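PDB 3NRE: aldose 1-epimerase from Escherichia coli, which probably interconverts the alpha and beta anomers of aldose sugars. Local coordinates for residues K13-D18 / G25-T30; Q66-Q71 / G138-P143; G111-R116 / L142-G147; L154-R159 / L195-V200. One frame throughout, in Å; residues are numbered along the deposited sequence.

Interaction 1: K13-D18 / G25-T30; sequences KLDVSD and GFWRDT
Lys13 and Trp27 face each other across an antiparallel beta hairpin, strand 12-17 turning back into strand 22-28, the two central strands of the N-terminal four-stranded sheet. Strands 13-17 and 25-28 run at 175°, their axes 4.7 Å apart. Lys13 and Trp27 form a hydrogen-bonded pair: Trp27 N reaches Lys13 O at 2.9 Å and Lys13 N returns a bond to Trp27 O. Two residues on, Asp15 N bonds to Gly25 O, while the return bond from Gly25 N to Asp15 O is weak. The non-hydrogen-bonded pair between them, Leu14 and Phe26, turns to the opposite face, where Leu14 CD1 lies 3.9 Å from Phe26 CD1; both also pack on strand 114-123, a place that suits large apolar residues. On the Lys13 face, the Trp27 indole folds back over Gly25, whose CA lies 3.3 Å above the ring plane near its rim, a space only glycine leaves it. The Lys13 chain, bent at chi3 (77°), brings CE within 3.7 Å of Trp27 CE3. Lys13 NZ lies 5.0 Å from the centroid of the six-membered ring, a long, off-centre cation-pi contact. Asp15 approaches the ring edge with its carboxylate, which is salt-bridged to Lys39. The indole thus has Gly25 on one face, the amine on the other and a carboxylate at its edge; both charges probably suit its quadrupole, though Lys39 may offset the anion.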
loop_
_atom_site.group_PDB
_atom_site.type_symbol
_atom_site.label_atom_id
_atom_site.label_comp_id
_atom_site.label_asym_id
_atom_site.label_seq_id
_atom_site.Cartn_x
_atom_site.Cartn_y
_atom_site.Cartn_z
ATOM N N LYS A 13 19.260 -1.139 5.578
ATOM C CA LYS A 13 18.737 -1.888 6.723
ATOM C C LYS A 13 17.229 -1.784 6.691
ATOM O O LYS A 13 16.686 -0.714 6.430
ATOM C CB LYS A 13 19.241 -1.298 8.025
ATOM C CG LYS A 13 18.823 -2.177 9.248
ATOM C CD LYS A 13 19.498 -1.755 10.560
ATOM C CE LYS A 13 18.858 -0.527 11.151
ATOM N NZ LYS A 13 19.204 -0.314 12.659
ATOM N N LEU A 14 16.576 -2.901 6.969
ATOM C CA LEU A 14 15.124 -2.978 7.011
ATOM C C LEU A 14 14.676 -3.655 8.308
ATOM O O LEU A 14 15.184 -4.698 8.675
ATOM C CB LEU A 14 14.627 -3.822 5.819
ATOM C CG LEU A 14 13.124 -3.940 5.560
ATOM C CD1 LEU A 14 12.624 -2.674 4.908
ATOM C CD2 LEU A 14 12.735 -5.213 4.736
ATOM N N ASP A 15 13.689 -3.084 8.968
ATOM C CA ASP A 15 13.030 -3.726 10.117
ATOM C C ASP A 15 11.583 -4.066 9.733
ATOM O O ASP A 15 10.895 -3.238 9.129
ATOM C CB ASP A 15 12.987 -2.762 11.308
ATOM C CG ASP A 15 14.310 -2.656 12.056
ATOM O OD1 ASP A 15 15.310 -3.352 11.702
ATOM O OD2 ASP A 15 14.348 -1.903 13.078
ATOM N N VAL A 16 11.123 -5.269 10.106
ATOM C CA VAL A 16 9.778 -5.754 9.779
ATOM C C VAL A 16 9.161 -6.350 11.022
ATOM O O VAL A 16 9.844 -7.047 11.757
ATOM C CB VAL A 16 9.782 -6.856 8.689
ATOM C CG1 VAL A 16 8.369 -7.366 8.388
ATOM C CG2 VAL A 16 10.484 -6.371 7.412
ATOM N N SER A 17 7.878 -6.076 11.257
ATOM C CA SER A 17 7.172 -6.614 12.400
ATOM C C SER A 17 6.176 -7.669 11.992
ATOM O O SER A 17 5.521 -7.517 10.953
ATOM C CB SER A 17 6.398 -5.477 13.106
ATOM O OG SER A 17 5.557 -5.974 14.113
ATOM N N ASP A 18 6.001 -8.666 12.857
ATOM C CA ASP A 18 4.919 -9.651 12.659
ATOM C C ASP A 18 3.528 -9.073 12.933
ATOM O O ASP A 18 2.537 -9.738 12.663
ATOM C CB ASP A 18 5.113 -10.935 13.459
ATOM C CG ASP A 18 5.206 -10.722 14.995
ATOM O OD1 ASP A 18 5.089 -9.587 15.502
ATOM O OD2 ASP A 18 5.451 -11.762 15.681
ATOM N N GLY A 25 10.982 0.147 9.536
ATOM C CA GLY A 25 12.034 1.062 9.127
ATOM C C GLY A 25 12.732 0.568 7.880
ATOM O O GLY A 25 12.826 -0.620 7.651
ATOM N N PHE A 26 13.218 1.522 7.091
ATOM C CA PHE A 26 14.039 1.260 5.931
ATOM C C PHE A 26 15.000 2.438 5.831
ATOM O O PHE A 26 14.564 3.598 5.708
ATOM C CB PHE A 26 13.146 1.150 4.684
ATOM C CG PHE A 26 13.882 0.806 3.430
ATOM C CD1 PHE A 26 14.999 -0.006 3.454
ATOM C CD2 PHE A 26 13.403 1.223 2.199
ATOM C CE1 PHE A 26 15.680 -0.326 2.255
ATOM C CE2 PHE A 26 14.068 0.894 1.017
ATOM C CZ PHE A 26 15.190 0.146 1.029
ATOM N N TRP A 27 16.294 2.138 5.962
ATOM C CA TRP A 27 17.326 3.152 6.081
ATOM C C TRP A 27 18.536 2.851 5.189
ATOM O O TRP A 27 18.804 1.707 4.858
ATOM C CB TRP A 27 17.872 3.244 7.500
ATOM C CG TRP A 27 16.923 3.527 8.605
ATOM C CD1 TRP A 27 16.606 4.772 9.139
ATOM C CD2 TRP A 27 16.193 2.566 9.385
ATOM N NE1 TRP A 27 15.713 4.616 10.161
ATOM C CE2 TRP A 27 15.436 3.284 10.325
ATOM C CE3 TRP A 27 16.143 1.177 9.399
ATOM C CZ2 TRP A 27 14.671 2.646 11.316
ATOM C CZ3 TRP A 27 15.325 0.535 10.341
ATOM C CH2 TRP A 27 14.632 1.277 11.303
ATOM N N ARG A 28 19.194 3.927 4.766
ATOM C CA ARG A 28 20.512 3.836 4.153
ATOM C C ARG A 28 21.406 4.561 5.124
ATOM O O ARG A 28 21.227 5.755 5.343
ATOM C CB ARG A 28 20.523 4.494 2.782
ATOM C CG ARG A 28 21.799 4.190 2.002
ATOM C CD ARG A 28 22.134 5.335 1.093
ATOM N NE ARG A 28 22.227 6.595 1.838
ATOM C CZ ARG A 28 21.580 7.702 1.504
ATOM N NH1 ARG A 28 20.806 7.712 0.427
ATOM N NH2 ARG A 28 21.725 8.797 2.240
ATOM N N ASP A 29 22.327 3.830 5.771
ATOM C CA ASP A 29 23.078 4.383 6.907
ATOM C C ASP A 29 22.023 4.882 7.911
ATOM O O ASP A 29 21.115 4.111 8.217
ATOM C CB ASP A 29 24.076 5.488 6.455
ATOM C CG ASP A 29 25.251 4.922 5.693
ATOM O OD1 ASP A 29 25.697 3.818 6.098
ATOM O OD2 ASP A 29 25.723 5.556 4.709
ATOM N N THR A 30 22.085 6.143 8.361
ATOM C CA THR A 30 21.120 6.688 9.329
ATOM C C THR A 30 19.965 7.472 8.651
ATOM O O THR A 30 19.097 8.019 9.343
ATOM C CB THR A 30 21.804 7.583 10.361
ATOM O OG1 THR A 30 22.407 8.693 9.686
ATOM C CG2 THR A 30 22.894 6.781 11.169
#

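Interaction 2: Q66-Q71 / G138-P143; sequences QGREYQ and GAETLP
Tyr70 and Leu142 carry the apolar part of this surface contact, in which strand 68-71 of a small two-stranded hairpin meets the turn leading into strand 142-153. Leu142 CG, anti to the carbonyl carbon (chi1 -72°), steps from the strand toward the tyrosine. CD2 of Leu142 sits 4.1 Å from the centroid of the Tyr70 ring, over one face and shifted toward the rim, a CH-pi contact; its nearest ring atoms are CZ and CE2. The opposite face of the ring takes Arg68 CG. Arg68 stays extended as far as NE, which carries the guanidinium past the tyrosine with one face over Tyr70 CE1. Its NH1 comes 4.0 Å from Glu140 CG. Glu140 is bent at chi2 (-69°), and its OE2 remains 4.4 Å from Arg68 NH1: opposite charges that probably attract each other, but too far apart for a salt bridge. Long, flexible side chains suit this exposed margin. At the hairpin turn, Gln66 crosses Thr141 obliquely, with NE2 3.8 Å from the methyl CG2, and a water donates to both Gln66 OE1 and, at 2.7 Å, Thr141 O. No direct hydrogen bond joins the two segments. Trp65 and Val112 pack around the same patch, on Thr141 and Tyr70 respectively. The arrangement is that of a small peripheral hairpin packed at the start of a long strand of the beta-supersandwich expected for this family.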
loop_
_atom_site.group_PDB
_atom_site.type_symbol
_atom_site.label_atom_id
_atom_site.label_comp_id
_atom_site.label_asym_id
_atom_site.label_seq_id
_atom_site.Cartn_x
_atom_site.Cartn_y
_atom_site.Cartn_z
ATOM N N GLN A 66 -20.824 -12.831 -8.827
ATOM C CA GLN A 66 -21.436 -14.020 -9.437
ATOM C C GLN A 66 -22.841 -14.288 -8.879
ATOM O O GLN A 66 -23.173 -15.396 -8.427
ATOM C CB GLN A 66 -20.491 -15.249 -9.346
ATOM C CG GLN A 66 -19.377 -15.233 -10.433
ATOM C CD GLN A 66 -18.187 -16.167 -10.146
ATOM O OE1 GLN A 66 -18.349 -17.246 -9.577
ATOM N NE2 GLN A 66 -16.984 -15.740 -10.547
ATOM N N GLY A 67 -23.653 -13.240 -8.907
ATOM C CA GLY A 67 -25.017 -13.296 -8.425
ATOM C C GLY A 67 -25.287 -13.373 -6.929
ATOM O O GLY A 67 -26.439 -13.566 -6.536
ATOM N N ARG A 68 -24.285 -13.167 -6.079
ATOM C CA ARG A 68 -24.511 -13.288 -4.634
ATOM C C ARG A 68 -24.074 -12.005 -3.917
ATOM O O ARG A 68 -23.046 -11.416 -4.283
ATOM C CB ARG A 68 -23.799 -14.514 -4.068
ATOM C CG ARG A 68 -23.762 -14.578 -2.541
ATOM C CD ARG A 68 -23.428 -15.997 -2.043
ATOM N NE ARG A 68 -22.965 -16.000 -0.657
ATOM C CZ ARG A 68 -22.289 -16.996 -0.084
ATOM N NH1 ARG A 68 -21.988 -18.097 -0.769
ATOM N NH2 ARG A 68 -21.894 -16.890 1.186
ATOM N N GLU A 69 -24.885 -11.582 -2.932
ATOM C CA GLU A 69 -24.662 -10.325 -2.201
ATOM C C GLU A 69 -23.786 -10.616 -0.986
ATOM O O GLU A 69 -24.125 -11.456 -0.173
ATOM C CB GLU A 69 -25.999 -9.681 -1.786
ATOM C CG GLU A 69 -25.922 -8.437 -0.834
ATOM C CD GLU A 69 -25.696 -7.082 -1.533
ATOM O OE1 GLU A 69 -25.604 -7.005 -2.785
ATOM O OE2 GLU A 69 -25.598 -6.064 -0.806
ATOM N N TYR A 70 -22.645 -9.930 -0.887
ATOM C CA TYR A 70 -21.723 -10.111 0.211
ATOM C C TYR A 70 -21.708 -8.807 1.009
ATOM O O TYR A 70 -21.792 -7.720 0.413
ATOM C CB TYR A 70 -20.315 -10.389 -0.312
ATOM C CG TYR A 70 -20.161 -11.751 -0.928
ATOM C CD1 TYR A 70 -19.942 -12.853 -0.135
ATOM C CD2 TYR A 70 -20.282 -11.923 -2.297
ATOM C CE1 TYR A 70 -19.807 -14.106 -0.702
ATOM C CE2 TYR A 70 -20.152 -13.185 -2.880
ATOM C CZ TYR A 70 -19.915 -14.252 -2.072
ATOM O OH TYR A 70 -19.768 -15.512 -2.623
ATOM N N GLN A 71 -21.590 -8.913 2.332
ATOM C CA GLN A 71 -21.582 -7.715 3.196
ATOM C C GLN A 71 -20.408 -7.742 4.141
ATOM O O GLN A 71 -20.071 -8.777 4.705
ATOM C CB GLN A 71 -22.904 -7.540 3.923
ATOM C CG GLN A 71 -24.036 -7.512 2.885
ATOM C CD GLN A 71 -25.408 -7.068 3.390
ATOM O OE1 GLN A 71 -25.697 -7.126 4.592
ATOM N NE2 GLN A 71 -26.266 -6.632 2.451
ATOM N N GLY A 138 -11.430 -20.071 0.559
ATOM C CA GLY A 138 -12.861 -20.132 0.815
ATOM C C GLY A 138 -13.536 -21.176 -0.055
ATOM O O GLY A 138 -12.860 -21.930 -0.772
ATOM N N ALA A 139 -14.870 -21.207 0.004
ATOM C CA ALA A 139 -15.678 -22.208 -0.722
ATOM C C ALA A 139 -16.151 -21.684 -2.092
ATOM O O ALA A 139 -16.660 -22.461 -2.909
ATOM C CB ALA A 139 -16.859 -22.647 0.136
ATOM N N GLU A 140 -15.953 -20.391 -2.354
ATOM C CA GLU A 140 -16.372 -19.740 -3.602
ATOM C C GLU A 140 -15.317 -18.814 -4.206
ATOM O O GLU A 140 -14.524 -18.187 -3.481
ATOM C CB GLU A 140 -17.628 -18.881 -3.334
ATOM C CG GLU A 140 -18.785 -19.609 -2.659
ATOM C CD GLU A 140 -19.444 -20.652 -3.566
ATOM O OE1 GLU A 140 -19.103 -20.730 -4.777
ATOM O OE2 GLU A 140 -20.314 -21.398 -3.058
ATOM N N THR A 141 -15.351 -18.688 -5.529
ATOM C CA THR A 141 -14.521 -17.714 -6.244
ATOM C C THR A 141 -14.859 -16.272 -5.819
ATOM O O THR A 141 -16.036 -15.943 -5.770
ATOM C CB THR A 141 -14.806 -17.825 -7.736
ATOM O OG1 THR A 141 -14.496 -19.146 -8.154
ATOM C CG2 THR A 141 -13.988 -16.800 -8.544
ATOM N N LEU A 142 -13.830 -15.459 -5.490
ATOM C CA LEU A 142 -13.986 -14.021 -5.136
ATOM C C LEU A 142 -12.926 -13.197 -5.835
ATOM O O LEU A 142 -11.927 -13.758 -6.310
ATOM C CB LEU A 142 -13.897 -13.819 -3.635
ATOM C CG LEU A 142 -15.083 -14.301 -2.791
ATOM C CD1 LEU A 142 -14.786 -14.248 -1.299
ATOM C CD2 LEU A 142 -16.333 -13.469 -3.079
ATOM N N PRO A 143 -13.143 -11.882 -5.968
ATOM C CA PRO A 143 -12.175 -11.029 -6.653
ATOM C C PRO A 143 -11.149 -10.432 -5.682
ATOM O O PRO A 143 -11.519 -9.871 -4.635
ATOM C CB PRO A 143 -13.077 -9.962 -7.308
ATOM C CG PRO A 143 -14.141 -9.739 -6.305
ATOM C CD PRO A 143 -14.421 -11.167 -5.767
HETATM O O HOH W 1 -18.501 -16.820 -6.451
#

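Interaction 3: G111-R116 / L142-G147; sequences GVYHYR and LPFGTG
Tyr113, in the turn between strands 101-109 and 114-123, inserts its ring against the start of strand 142-153, where two sheets of this all-beta fold come together. CG of Tyr113, anti to the carbonyl carbon (chi1 -71°), starts the ring toward that strand. The phenol lies among three consecutive residues, Leu142, Pro143 and Phe144. Over one face of the ring stands Leu142 CD1, 3.9 Å from the centroid; the same methyl also meets Val112 CG1 at 4.2 Å. The Leu142 CB is 3.6 Å from Tyr113 CE2. With Phe144 the geometry is a T-shaped (edge-to-face) stack, centroids 5.1 Å apart and planes at 88°: the Tyr113 edge, led by CD2, points at the Phe144 face. The edge of the phenylalanine ring in turn meets Tyr115 CB. Strand 114-123 belongs to the nine-stranded antiparallel sheet and strand 142-153 to the eight-stranded one, a packing of sheets in keeping with the beta-supersandwich fold of galactose mutarotase relatives. Tyrosine suits the position because it adds a polar tip to an aromatic wedge. Its OH donates to Pro143 O at 2.6 Å, in the carbonyl plane with a C=O...O angle of 149°. Pro143 CD lies 3.6 Å from Tyr113 OH. The carbonyl belongs to a buried residue, and the hydroxyl also hydrogen-bonds to His263 NE2, which gives the ring a second polar tether.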
loop_
_atom_site.group_PDB
_atom_site.type_symbol
_atom_site.label_atom_id
_atom_site.label_comp_id
_atom_site.label_asym_id
_atom_site.label_seq_id
_atom_site.Cartn_x
_atom_site.Cartn_y
_atom_site.Cartn_z
ATOM N N GLY A 111 -15.019 -13.614 8.336
ATOM C CA GLY A 111 -15.500 -12.641 7.388
ATOM C C GLY A 111 -15.789 -13.211 6.014
ATOM O O GLY A 111 -16.064 -14.410 5.864
ATOM N N VAL A 112 -15.752 -12.330 5.022
ATOM C CA VAL A 112 -16.195 -12.634 3.655
ATOM C C VAL A 112 -15.119 -13.505 2.934
ATOM O O VAL A 112 -15.458 -14.500 2.314
ATOM C CB VAL A 112 -16.485 -11.361 2.860
ATOM C CG1 VAL A 112 -16.651 -11.644 1.383
ATOM C CG2 VAL A 112 -17.723 -10.695 3.400
ATOM N N TYR A 113 -13.853 -13.092 3.031
ATOM C CA TYR A 113 -12.726 -13.745 2.371
ATOM C C TYR A 113 -11.933 -14.630 3.349
ATOM O O TYR A 113 -11.517 -14.178 4.435
ATOM C CB TYR A 113 -11.769 -12.708 1.819
ATOM C CG TYR A 113 -12.222 -11.903 0.622
ATOM C CD1 TYR A 113 -13.148 -10.875 0.746
ATOM C CD2 TYR A 113 -11.664 -12.111 -0.618
ATOM C CE1 TYR A 113 -13.502 -10.100 -0.365
ATOM C CE2 TYR A 113 -12.007 -11.372 -1.700
ATOM C CZ TYR A 113 -12.938 -10.344 -1.570
ATOM O OH TYR A 113 -13.269 -9.632 -2.697
ATOM N N HIS A 114 -11.716 -15.893 2.962
ATOM C CA HIS A 114 -10.806 -16.786 3.670
ATOM C C HIS A 114 -9.607 -16.999 2.745
ATOM O O HIS A 114 -9.776 -17.263 1.547
ATOM C CB HIS A 114 -11.462 -18.146 3.979
ATOM C CG HIS A 114 -12.561 -18.072 4.990
ATOM N ND1 HIS A 114 -13.122 -19.201 5.555
ATOM C CD2 HIS A 114 -13.199 -17.016 5.546
ATOM C CE1 HIS A 114 -14.066 -18.837 6.404
ATOM N NE2 HIS A 114 -14.131 -17.517 6.420
ATOM N N TYR A 115 -8.395 -16.932 3.299
ATOM C CA TYR A 115 -7.205 -16.994 2.464
ATOM C C TYR A 115 -5.952 -17.172 3.312
ATOM O O TYR A 115 -5.992 -17.064 4.557
ATOM C CB TYR A 115 -7.040 -15.726 1.595
ATOM C CG TYR A 115 -7.015 -14.486 2.449
ATOM C CD1 TYR A 115 -5.816 -14.043 3.013
ATOM C CD2 TYR A 115 -8.188 -13.794 2.767
ATOM C CE1 TYR A 115 -5.786 -12.933 3.820
ATOM C CE2 TYR A 115 -8.165 -12.703 3.578
ATOM C CZ TYR A 115 -6.965 -12.268 4.093
ATOM O OH TYR A 115 -6.880 -11.196 4.949
ATOM N N ARG A 116 -4.878 -17.543 2.611
ATOM C CA ARG A 116 -3.514 -17.544 3.151
ATOM C C ARG A 116 -2.693 -16.568 2.307
ATOM O O ARG A 116 -2.825 -16.512 1.088
ATOM C CB ARG A 116 -2.924 -18.959 3.091
ATOM C CG ARG A 116 -1.473 -19.140 3.514
ATOM C CD ARG A 116 -1.048 -20.644 3.381
ATOM N NE ARG A 116 0.359 -20.871 3.738
ATOM C CZ ARG A 116 0.808 -21.389 4.889
ATOM N NH1 ARG A 116 -0.023 -21.751 5.862
ATOM N NH2 ARG A 116 2.119 -21.576 5.066
ATOM N N LEU A 142 -13.830 -15.459 -5.490
ATOM C CA LEU A 142 -13.986 -14.021 -5.136
ATOM C C LEU A 142 -12.926 -13.197 -5.835
ATOM O O LEU A 142 -11.927 -13.758 -6.310
ATOM C CB LEU A 142 -13.897 -13.819 -3.635
ATOM C CG LEU A 142 -15.083 -14.301 -2.791
ATOM C CD1 LEU A 142 -14.786 -14.248 -1.299
ATOM C CD2 LEU A 142 -16.333 -13.469 -3.079
ATOM N N PRO A 143 -13.143 -11.882 -5.968
ATOM C CA PRO A 143 -12.175 -11.029 -6.653
ATOM C C PRO A 143 -11.149 -10.432 -5.682
ATOM O O PRO A 143 -11.519 -9.871 -4.635
ATOM C CB PRO A 143 -13.077 -9.962 -7.308
ATOM C CG PRO A 143 -14.141 -9.739 -6.305
ATOM C CD PRO A 143 -14.421 -11.167 -5.767
ATOM N N PHE A 144 -9.870 -10.608 -6.027
ATOM C CA PHE A 144 -8.752 -10.285 -5.177
ATOM C C PHE A 144 -7.877 -9.179 -5.736
ATOM O O PHE A 144 -7.738 -8.967 -6.948
ATOM C CB PHE A 144 -7.865 -11.519 -4.934
ATOM C CG PHE A 144 -8.422 -12.530 -3.917
ATOM C CD1 PHE A 144 -9.438 -13.383 -4.265
ATOM C CD2 PHE A 144 -7.837 -12.704 -2.665
ATOM C CE1 PHE A 144 -9.933 -14.296 -3.366
ATOM C CE2 PHE A 144 -8.337 -13.664 -1.753
ATOM C CZ PHE A 144 -9.344 -14.470 -2.125
ATOM N N GLY A 145 -7.232 -8.508 -4.814
ATOM C CA GLY A 145 -6.180 -7.573 -5.180
ATOM C C GLY A 145 -5.130 -7.498 -4.071
ATOM O O GLY A 145 -5.332 -7.995 -2.988
ATOM N N THR A 146 -4.036 -6.834 -4.396
ATOM C CA THR A 146 -2.911 -6.612 -3.478
ATOM C C THR A 146 -2.334 -5.227 -3.674
ATOM O O THR A 146 -2.558 -4.533 -4.707
ATOM C CB THR A 146 -1.781 -7.656 -3.728
ATOM O OG1 THR A 146 -1.503 -7.704 -5.134
ATOM C CG2 THR A 146 -2.206 -9.005 -3.262
ATOM N N GLY A 147 -1.575 -4.817 -2.662
ATOM C CA GLY A 147 -0.941 -3.530 -2.719
ATOM C C GLY A 147 -0.230 -3.264 -1.445
ATOM O O GLY A 147 -0.138 -4.134 -0.607
#

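Interaction 4: L154-R159 / L195-V200; sequences LSPQTR and LPRQWV
The Arg197 guanidinium lies with one face against Leu154, whose CD2 is 4.0 Å above the plane over its centre, while the edge of the group faces Ser155, Leu195 and a water. Arginine and leucine reach toward each other tip to tip; the bend of Arg197 at chi2 (-42°) places CD so that the chain turns toward the 154-159 loop. At the edge, NH2 gives Ser155 O a weak bond, 2.9 Å long but only 129° at the hydrogen. The edge water accepts from Arg197 NH1 and Leu195 N, and donates to Thr158 O at 2.7 Å and, weakly, to Ser155 O. Arg197 has a second conformer, so its bonds may not always be made. A flat, multidentate cation suits a place among backbone carbonyls. Beneath it, Leu154 CD1 packs on Leu195 CD2 at 3.8 Å. Ser155-Thr158 is a type I turn, closed by Thr158 N to the shared Ser155 O; Ser155 OG accepts from Gln157 N in an ST turn, and Thr158 OG1 from Ser155 N, besides bonding to Gln215. The contact joins the loop between strands 142-153 and 159-162 to that between strands 193-194 and 200-205, with Leu154, Thr158 and Leu195 resting on Phe251 of strand 250-256.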
loop_
_atom_site.group_PDB
_atom_site.type_symbol
_atom_site.label_atom_id
_atom_site.label_comp_id
_atom_site.label_asym_id
_atom_site.label_seq_id
_atom_site.Cartn_x
_atom_site.Cartn_y
_atom_site.Cartn_z
ATOM N N LEU A 154 8.553 13.530 4.127
ATOM C CA LEU A 154 8.208 14.696 3.298
ATOM C C LEU A 154 8.973 15.914 3.703
ATOM O O LEU A 154 8.984 16.278 4.874
ATOM C CB LEU A 154 6.704 14.997 3.432
ATOM C CG LEU A 154 6.086 16.109 2.596
ATOM C CD1 LEU A 154 6.325 15.883 1.100
ATOM C CD2 LEU A 154 4.563 16.259 2.836
ATOM N N SER A 155 9.583 16.560 2.705
ATOM C CA SER A 155 10.302 17.802 2.854
ATOM C C SER A 155 9.668 18.831 1.922
ATOM O O SER A 155 9.070 18.431 0.911
ATOM C CB SER A 155 11.773 17.558 2.472
ATOM O OG SER A 155 12.402 18.732 2.042
ATOM N N PRO A 156 9.838 20.151 2.223
ATOM C CA PRO A 156 9.392 21.189 1.292
ATOM C C PRO A 156 10.000 20.959 -0.074
ATOM O O PRO A 156 9.424 21.385 -1.064
ATOM C CB PRO A 156 9.931 22.489 1.898
ATOM C CG PRO A 156 10.076 22.222 3.324
ATOM C CD PRO A 156 10.355 20.728 3.478
ATOM N N GLN A 157 11.155 20.269 -0.120
ATOM C CA GLN A 157 11.878 20.093 -1.405
ATOM C C GLN A 157 11.446 18.795 -2.120
ATOM O O GLN A 157 11.802 18.621 -3.271
ATOM C CB GLN A 157 13.389 20.007 -1.191
ATOM C CG GLN A 157 13.928 20.982 -0.155
ATOM C CD GLN A 157 13.644 22.401 -0.407
ATOM O OE1 GLN A 157 13.410 22.828 -1.544
ATOM N NE2 GLN A 157 13.812 23.223 0.659
ATOM N N THR A 158 10.777 17.883 -1.449
ATOM C CA THR A 158 10.340 16.598 -2.084
ATOM C C THR A 158 9.477 16.808 -3.342
ATOM O O THR A 158 8.644 17.733 -3.396
ATOM C CB THR A 158 9.508 15.738 -1.093
ATOM O OG1 THR A 158 10.229 15.559 0.113
ATOM C CG2 THR A 158 9.216 14.367 -1.656
ATOM N N ARG A 159 9.701 15.958 -4.348
ATOM C CA ARG A 159 8.926 15.966 -5.590
ATOM C C ARG A 159 8.653 14.511 -5.976
ATOM O O ARG A 159 9.464 13.648 -5.720
ATOM C CB ARG A 159 9.669 16.695 -6.730
ATOM C CG ARG A 159 9.992 18.206 -6.395
ATOM C CD ARG A 159 10.425 18.964 -7.600
ATOM N NE ARG A 159 11.378 18.212 -8.422
ATOM C CZ ARG A 159 11.671 18.514 -9.692
ATOM N NH1 ARG A 159 11.097 19.558 -10.269
ATOM N NH2 ARG A 159 12.545 17.771 -10.381
ATOM N N LEU A 195 4.403 17.862 -3.426
ATOM C CA LEU A 195 3.145 17.496 -2.794
ATOM C C LEU A 195 2.445 18.780 -2.370
ATOM O O LEU A 195 3.074 19.689 -1.840
ATOM C CB LEU A 195 3.339 16.612 -1.555
ATOM C CG LEU A 195 3.628 15.108 -1.716
ATOM C CD1 LEU A 195 2.536 14.329 -2.477
ATOM C CD2 LEU A 195 5.050 14.901 -2.353
ATOM N N PRO A 196 1.111 18.855 -2.575
ATOM C CA PRO A 196 0.348 19.946 -1.986
ATOM C C PRO A 196 0.521 19.983 -0.467
ATOM O O PRO A 196 0.629 18.927 0.159
ATOM C CB PRO A 196 -1.114 19.558 -2.293
ATOM C CG PRO A 196 -1.048 18.548 -3.410
ATOM C CD PRO A 196 0.300 17.918 -3.369
ATOM N N ARG A 197 0.495 21.178 0.109
ATOM C CA ARG A 197 0.560 21.368 1.557
ATOM C C ARG A 197 -0.841 21.545 2.116
ATOM O O ARG A 197 -1.180 22.589 2.693
ATOM C CB ARG A 197 1.441 22.589 1.901
ATOM C CG ARG A 197 2.939 22.284 1.795
ATOM C CD ARG A 197 3.206 20.918 2.391
ATOM N NE ARG A 197 4.620 20.533 2.452
ATOM C CZ ARG A 197 5.293 19.939 1.465
ATOM N NH1 ARG A 197 4.713 19.686 0.297
ATOM N NH2 ARG A 197 6.561 19.614 1.638
ATOM N N GLN A 198 -1.645 20.502 1.949
ATOM C CA GLN A 198 -3.031 20.451 2.386
ATOM C C GLN A 198 -3.470 18.993 2.246
ATOM O O GLN A 198 -2.795 18.184 1.602
ATOM C CB GLN A 198 -3.931 21.336 1.515
ATOM C CG GLN A 198 -3.894 20.978 0.034
ATOM C CD GLN A 198 -4.680 21.980 -0.786
ATOM O OE1 GLN A 198 -4.100 22.857 -1.429
ATOM N NE2 GLN A 198 -6.000 21.894 -0.728
ATOM N N TRP A 199 -4.623 18.695 2.837
ATOM C CA TRP A 199 -5.197 17.357 2.800
ATOM C C TRP A 199 -5.254 16.873 1.367
ATOM O O TRP A 199 -5.779 17.572 0.502
ATOM C CB TRP A 199 -6.620 17.381 3.345
ATOM C CG TRP A 199 -7.333 16.070 3.307
ATOM C CD1 TRP A 199 -8.221 15.645 2.345
ATOM C CD2 TRP A 199 -7.242 15.020 4.273
ATOM N NE1 TRP A 199 -8.648 14.381 2.641
ATOM C CE2 TRP A 199 -8.087 13.974 3.829
ATOM C CE3 TRP A 199 -6.528 14.854 5.454
ATOM C CZ2 TRP A 199 -8.232 12.777 4.540
ATOM C CZ3 TRP A 199 -6.666 13.671 6.159
ATOM C CH2 TRP A 199 -7.517 12.649 5.704
ATOM N N VAL A 200 -4.701 15.705 1.126
ATOM C CA VAL A 200 -4.889 14.983 -0.131
ATOM C C VAL A 200 -5.290 13.536 0.165
ATOM O O VAL A 200 -4.639 12.856 0.924
ATOM C CB VAL A 200 -3.599 14.924 -0.950
ATOM C CG1 VAL A 200 -3.788 14.019 -2.196
ATOM C CG2 VAL A 200 -3.109 16.312 -1.352
HETATM O O HOH W 2 7.339 19.279 4.700
HETATM O O HOH W 3 6.880 18.696 -1.566
#

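How the interactions relate
From the N terminus, interaction 1 comes first and closes the short loop of a hairpin in the N-terminal four-stranded sheet, with six residues between its segments. Interaction 2 then spans 66 residues, tying the small hairpin at 66-71 to the eight-stranded sheet at 138-143. Interaction 3 opens within that span, at 111-116, and ends on the same strand at 142-147, so the two share Leu142 and Pro143; it joins the eight-stranded sheet to the nine-stranded one. Interaction 4 follows in series and links two loops at strand ends across 35 residues. It lies on the opposite side of the chain's centre from interactions 2 and 3. Strand 142-153 leads from the shared site toward 154-159.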